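Local structure of chlamydomonas reinhardtii THB1 (Chlamydomonas reinhardtii, 6CII) at residues A74-R77 with R78-R81; S120-P123 with L124-T128. The protein binds heme as a group I truncated hemoglobin of the 2-on-2 globin type, and probably binds oxygen at the heme iron. All blocks are in the same frame, centred on the assembly; numbering follows the deposited sequence.

Contact 1: A74-R77 with R78-R81; sequences ASHR and RLIR. With HEM (protoporphyrin IX containing Fe), chain B.
Ile80 N donates to His76 O (3.0 Å) and Arg81 N to Arg77 O (2.9 Å), two successive helical bonds, both nearly straight, whereas two residues earlier a water accepts from Arg78 N and donates to Ala74 O. His76 is the proximal ligand: its NE2 binds the heme iron at 2.1 Å. CG lies anti to the carbonyl carbon (chi1 -63°), which carries the imidazole off the helix toward the porphyrin, and a hydrogen bond from ND1 to Leu72 O fixes its rotation, with the heme carbon CHB in the ring plane. Leu79 packs beside this ligand. Its CD1 meets His76 CD2 obliquely at 3.7 Å and lies 3.6 Å from HEM C1D, touching ligand and macrocycle together. The guanidinium of Arg78 reaches the heme propionate of CGD edge-on, with O1D in the guanidinium plane, but the side chain has two conformers and the short approach is doubtful. On the outer side Arg77 and Arg81 run alongside each other; in the conformer of Arg81 described here, Arg77 CD sits over one face of its guanidinium, 3.5 Å from CZ, and the two guanidinium planes differ by 49°. Helix 72-82 thus covers the proximal face of the heme as the F helix of the globin fold, with Met85 of the following loop against His76, Leu79 and Ile80, and helix 108-126 beside it.

Contact 2: S120-P123 with L124-T128; sequences SARP and LIFGT. With HEM (protoporphyrin IX containing Fe), chain B.
The Phe126 ring presents its edge to Arg122, whose carbonyl O lies near the ring plane, 3.4 Å from CD1, while one face is covered by Ile125, CG2 sitting 3.9 Å above the plane and toward the rim. The ring also stacks with that of His87. Arg122 crosses it obliquely: CG touches CD1 at 3.9 Å, and the guanidinium is turned 85° to the ring. The CG1 branch of Ile125, anti to the carbonyl carbon (chi1 -79°), carries CD1 to within 3.4 Å of HEM C3B and 4.1 Å of Ala121 CB. Backbone bonds from Ile125 N to Ala121 O and from Phe126 N to Arg122 O hold this last turn, although the helix kinks at Arg122 and Pro123, whose N atoms lack a bond to the turn before. Gly127, with positive phi, ends it in a Schellman motif, where Thr128 N meets a lone pair of Pro123 O at 3.1 Å. Reducing Phe126 to an alanine would probably leave His87 without its stacking partner and open a gap beside Ile125 CG2. The end of helix 108-126 packs between helix 87-103, where Phe90 touches Arg122, Ile125 and Phe126, and helix 72-82, where Leu72 meets Ala121 and Ile125.

Contacts 1 and 2 have centres 11 Å apart and meet directly, on the same side of the heme. Ile80 CD1 of helix 72-82 packs 3.5 Å from Ile125 O and 3.6 Å from Phe126 CD2, and Ile125 CG2 lies 4.0 Å from His76 CG. The proximal histidine is therefore flanked by Leu79 from its own helix and by Ile125 from the C-terminal one, so that both contacts help to shape the proximal side of the heme pocket. Only contact 1 supplies an iron ligand; contact 2 touches the porphyrin through an apolar methyl. The bound cyanide, on the distal face of the heme, is about 4 Å from the His76 side chain and about 7 Å from that of Ile125 (nearest atoms).

Contact 1: A74-R77 with R78-R81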
# COMPACT_ATOMS: atom_id res chain seq x y z
N ALA A 74 -7.60 -4.50 -12.20
CA ALA A 74 -7.62 -3.73 -13.43
C ALA A 74 -6.49 -2.71 -13.45
O ALA A 74 -5.86 -2.50 -14.49
CB ALA A 74 -8.98 -3.03 -13.57
N SER A 75 -6.22 -2.10 -12.29
CA SER A 75 -5.20 -1.06 -12.21
C SER A 75 -3.80 -1.58 -12.48
O SER A 75 -2.93 -0.80 -12.89
CB SER A 75 -5.24 -0.41 -10.82
OG SER A 75 -6.51 0.18 -10.57
N HIS A 76 -3.53 -2.86 -12.19
CA HIS A 76 -2.18 -3.39 -12.39
C HIS A 76 -2.09 -4.36 -13.58
O HIS A 76 -0.99 -4.83 -13.89
CB HIS A 76 -1.68 -4.11 -11.12
CG HIS A 76 -1.55 -3.22 -9.93
ND1 HIS A 76 -2.62 -2.89 -9.11
CD2 HIS A 76 -0.47 -2.57 -9.41
CE1 HIS A 76 -2.20 -2.09 -8.14
NE2 HIS A 76 -0.91 -1.88 -8.31
N ARG A 77 -3.21 -4.68 -14.22
CA ARG A 77 -3.17 -5.66 -15.31
C ARG A 77 -2.18 -5.25 -16.40
O ARG A 77 -1.39 -6.08 -16.87
CB ARG A 77 -4.57 -5.85 -15.90
CG ARG A 77 -4.62 -7.00 -16.94
CD ARG A 77 -6.06 -7.30 -17.40
NE ARG A 77 -6.69 -6.11 -17.95
CZ ARG A 77 -7.76 -5.51 -17.43
NH1 ARG A 77 -8.36 -6.01 -16.35
NH2 ARG A 77 -8.24 -4.41 -18.00
N ARG A 78 -2.17 -3.98 -16.79
CA ARG A 78 -1.25 -3.58 -17.85
C ARG A 78 0.19 -3.71 -17.40
O ARG A 78 1.08 -4.01 -18.21
CB ARG A 78 -1.55 -2.16 -18.32
CG ARG A 78 -1.56 -1.13 -17.20
CD ARG A 78 -2.26 0.13 -17.67
NE ARG A 78 -1.99 1.24 -16.76
CZ ARG A 78 -2.73 1.53 -15.70
NH1 ARG A 78 -3.79 0.80 -15.41
NH2 ARG A 78 -2.41 2.56 -14.94
N LEU A 79 0.45 -3.49 -16.11
CA LEU A 79 1.81 -3.57 -15.61
C LEU A 79 2.31 -5.00 -15.66
O LEU A 79 3.49 -5.25 -15.97
CB LEU A 79 1.84 -3.07 -14.17
CG LEU A 79 1.56 -1.59 -13.98
CD1 LEU A 79 1.20 -1.30 -12.51
CD2 LEU A 79 2.80 -0.84 -14.35
N ILE A 80 1.44 -5.95 -15.32
CA ILE A 80 1.80 -7.36 -15.32
C ILE A 80 1.93 -7.88 -16.75
O ILE A 80 2.87 -8.62 -17.06
CB ILE A 80 0.74 -8.14 -14.52
CG1 ILE A 80 0.74 -7.71 -13.06
CG2 ILE A 80 1.01 -9.63 -14.59
CD1 ILE A 80 -0.56 -7.97 -12.38
N ARG A 81 1.01 -7.48 -17.63
CA ARG A 81 1.00 -8.03 -18.98
C ARG A 81 2.09 -7.44 -19.87
O ARG A 81 2.64 -8.14 -20.73
CB ARG A 81 -0.37 -7.82 -19.62
CG ARG A 81 -1.47 -8.66 -18.97
CD ARG A 81 -2.69 -8.76 -19.86
NE ARG A 81 -3.71 -9.67 -19.36
CZ ARG A 81 -4.98 -9.66 -19.77
NH1 ARG A 81 -5.37 -8.78 -20.68
NH2 ARG A 81 -5.86 -10.52 -19.27
CHA HEM B . -1.30 1.86 -8.95
CHB HEM B . -2.13 -0.44 -4.71
CHC HEM B . 1.68 -3.43 -5.65
CHD HEM B . 3.00 -0.44 -9.36
C1A HEM B . -1.84 1.45 -7.75
C2A HEM B . -2.99 2.05 -7.13
C3A HEM B . -3.21 1.43 -5.97
C4A HEM B . -2.21 0.42 -5.78
CMA HEM B . -4.32 1.69 -4.92
CAA HEM B . -3.80 3.20 -7.77
CBA HEM B . -4.82 2.57 -8.72
CGA HEM B . -5.77 3.61 -9.22
O1A HEM B . -6.80 3.84 -8.54
O2A HEM B . -5.49 4.23 -10.28
C1B HEM B . -1.15 -1.41 -4.62
C2B HEM B . -0.99 -2.28 -3.49
C3B HEM B . 0.04 -3.10 -3.72
C4B HEM B . 0.60 -2.79 -5.03
CMB HEM B . -1.89 -2.25 -2.24
CAB HEM B . 0.49 -4.17 -2.71
CBB HEM B . 1.73 -4.64 -2.67
C1C HEM B . 2.33 -2.85 -6.73
C2C HEM B . 3.54 -3.36 -7.35
C3C HEM B . 3.88 -2.54 -8.37
C4C HEM B . 2.93 -1.45 -8.42
CMC HEM B . 4.23 -4.66 -6.89
CAC HEM B . 5.09 -2.61 -9.34
CBC HEM B . 6.29 -2.86 -8.84
C1D HEM B . 1.94 0.45 -9.49
C2D HEM B . 1.94 1.52 -10.45
C3D HEM B . 0.76 2.17 -10.36
C4D HEM B . -0.03 1.53 -9.35
CMD HEM B . 3.13 1.85 -11.38
CAD HEM B . 0.35 3.40 -11.20
CBD HEM B . -0.07 2.93 -12.60
CGD HEM B . -0.45 4.13 -13.43
O1D HEM B . 0.07 4.26 -14.57
O2D HEM B . -1.27 4.96 -12.96
NA HEM B . -1.40 0.46 -6.89
NB HEM B . -0.15 -1.74 -5.54
NC HEM B . 1.96 -1.70 -7.43
ND HEM B . 0.71 0.48 -8.82
FE HEM B . 0.26 -0.60 -7.18
O HOH W 1 -4.50 -2.24 -16.60

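Contact 2: S120-P123 with L124-T128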
# COMPACT_ATOMS: atom_id res chain seq x y z
N SER A 120 -3.43 -9.99 1.59
CA SER A 120 -4.69 -10.41 0.97
C SER A 120 -4.92 -9.72 -0.36
O SER A 120 -5.73 -10.21 -1.16
CB SER A 120 -5.85 -10.14 1.92
OG SER A 120 -6.34 -8.82 1.78
N ALA A 121 -4.23 -8.61 -0.64
CA ALA A 121 -4.34 -7.93 -1.92
C ALA A 121 -3.62 -8.66 -3.04
O ALA A 121 -3.86 -8.33 -4.21
CB ALA A 121 -3.77 -6.51 -1.85
N ARG A 122 -2.78 -9.63 -2.73
CA ARG A 122 -2.02 -10.28 -3.79
C ARG A 122 -2.92 -10.93 -4.83
O ARG A 122 -2.74 -10.65 -6.02
CB ARG A 122 -1.02 -11.27 -3.19
CG ARG A 122 0.14 -11.54 -4.12
CD ARG A 122 1.19 -12.43 -3.45
NE ARG A 122 0.79 -13.82 -3.54
CZ ARG A 122 1.59 -14.84 -3.23
NH1 ARG A 122 2.82 -14.60 -2.81
NH2 ARG A 122 1.14 -16.09 -3.33
N PRO A 123 -3.89 -11.79 -4.48
CA PRO A 123 -4.73 -12.40 -5.53
C PRO A 123 -5.52 -11.38 -6.29
O PRO A 123 -5.76 -11.54 -7.49
CB PRO A 123 -5.66 -13.36 -4.77
CG PRO A 123 -5.13 -13.44 -3.40
CD PRO A 123 -4.28 -12.27 -3.13
N LEU A 124 -5.97 -10.32 -5.61
CA LEU A 124 -6.70 -9.25 -6.29
C LEU A 124 -5.82 -8.61 -7.34
O LEU A 124 -6.24 -8.40 -8.48
CB LEU A 124 -7.18 -8.21 -5.28
CG LEU A 124 -8.13 -8.83 -4.24
CD1 LEU A 124 -8.68 -7.78 -3.28
CD2 LEU A 124 -9.26 -9.60 -4.93
N ILE A 125 -4.58 -8.29 -6.97
CA ILE A 125 -3.70 -7.57 -7.88
C ILE A 125 -3.34 -8.42 -9.09
O ILE A 125 -3.35 -7.94 -10.23
CB ILE A 125 -2.43 -7.09 -7.14
CG1 ILE A 125 -2.72 -5.84 -6.31
CG2 ILE A 125 -1.31 -6.83 -8.12
CD1 ILE A 125 -1.70 -5.61 -5.24
N PHE A 126 -3.03 -9.71 -8.89
CA PHE A 126 -2.56 -10.56 -9.98
C PHE A 126 -3.67 -11.34 -10.64
O PHE A 126 -3.39 -12.19 -11.49
CB PHE A 126 -1.46 -11.52 -9.48
CG PHE A 126 -0.17 -10.82 -9.15
CD1 PHE A 126 0.13 -10.46 -7.85
CD2 PHE A 126 0.70 -10.43 -10.16
CE1 PHE A 126 1.30 -9.80 -7.55
CE2 PHE A 126 1.90 -9.78 -9.86
CZ PHE A 126 2.18 -9.45 -8.56
N GLY A 127 -4.92 -11.08 -10.28
CA GLY A 127 -6.03 -11.79 -10.89
C GLY A 127 -5.95 -13.29 -10.73
O GLY A 127 -6.38 -14.03 -11.62
N THR A 128 -5.39 -13.75 -9.61
CA THR A 128 -5.28 -15.17 -9.35
C THR A 128 -6.61 -15.75 -8.84
O THR A 128 -7.64 -15.07 -8.87
CB THR A 128 -4.17 -15.47 -8.32
OG1 THR A 128 -2.90 -15.03 -8.85
CG2 THR A 128 -4.10 -16.96 -8.00
CHA HEM B . -1.30 1.86 -8.95
CHB HEM B . -2.13 -0.44 -4.71
CHC HEM B . 1.68 -3.43 -5.65
CHD HEM B . 3.00 -0.44 -9.36
C1A HEM B . -1.84 1.45 -7.75
C2A HEM B . -2.99 2.05 -7.13
C3A HEM B . -3.21 1.43 -5.97
C4A HEM B . -2.21 0.42 -5.78
CMA HEM B . -4.32 1.69 -4.92
CAA HEM B . -3.80 3.20 -7.77
CBA HEM B . -4.82 2.57 -8.72
CGA HEM B . -5.77 3.61 -9.22
O1A HEM B . -6.80 3.84 -8.54
O2A HEM B . -5.49 4.23 -10.28
C1B HEM B . -1.15 -1.41 -4.62
C2B HEM B . -0.99 -2.28 -3.49
C3B HEM B . 0.04 -3.10 -3.72
C4B HEM B . 0.60 -2.79 -5.03
CMB HEM B . -1.89 -2.25 -2.24
CAB HEM B . 0.49 -4.17 -2.71
CBB HEM B . 1.73 -4.64 -2.67
C1C HEM B . 2.33 -2.85 -6.73
C2C HEM B . 3.54 -3.36 -7.35
C3C HEM B . 3.88 -2.54 -8.37
C4C HEM B . 2.93 -1.45 -8.42
CMC HEM B . 4.23 -4.66 -6.89
CAC HEM B . 5.09 -2.61 -9.34
CBC HEM B . 6.29 -2.86 -8.84
C1D HEM B . 1.94 0.45 -9.49
C2D HEM B . 1.94 1.52 -10.45
C3D HEM B . 0.76 2.17 -10.36
C4D HEM B . -0.03 1.53 -9.35
CMD HEM B . 3.13 1.85 -11.38
CAD HEM B . 0.35 3.40 -11.20
CBD HEM B . -0.07 2.93 -12.60
CGD HEM B . -0.45 4.13 -13.43
O1D HEM B . 0.07 4.26 -14.57
O2D HEM B . -1.27 4.96 -12.96
NA HEM B . -1.40 0.46 -6.89
NB HEM B . -0.15 -1.74 -5.54
NC HEM B . 1.96 -1.70 -7.43
ND HEM B . 0.71 0.48 -8.82
FE HEM B . 0.26 -0.60 -7.18
O HOH W 2 -0.99 -14.75 -6.30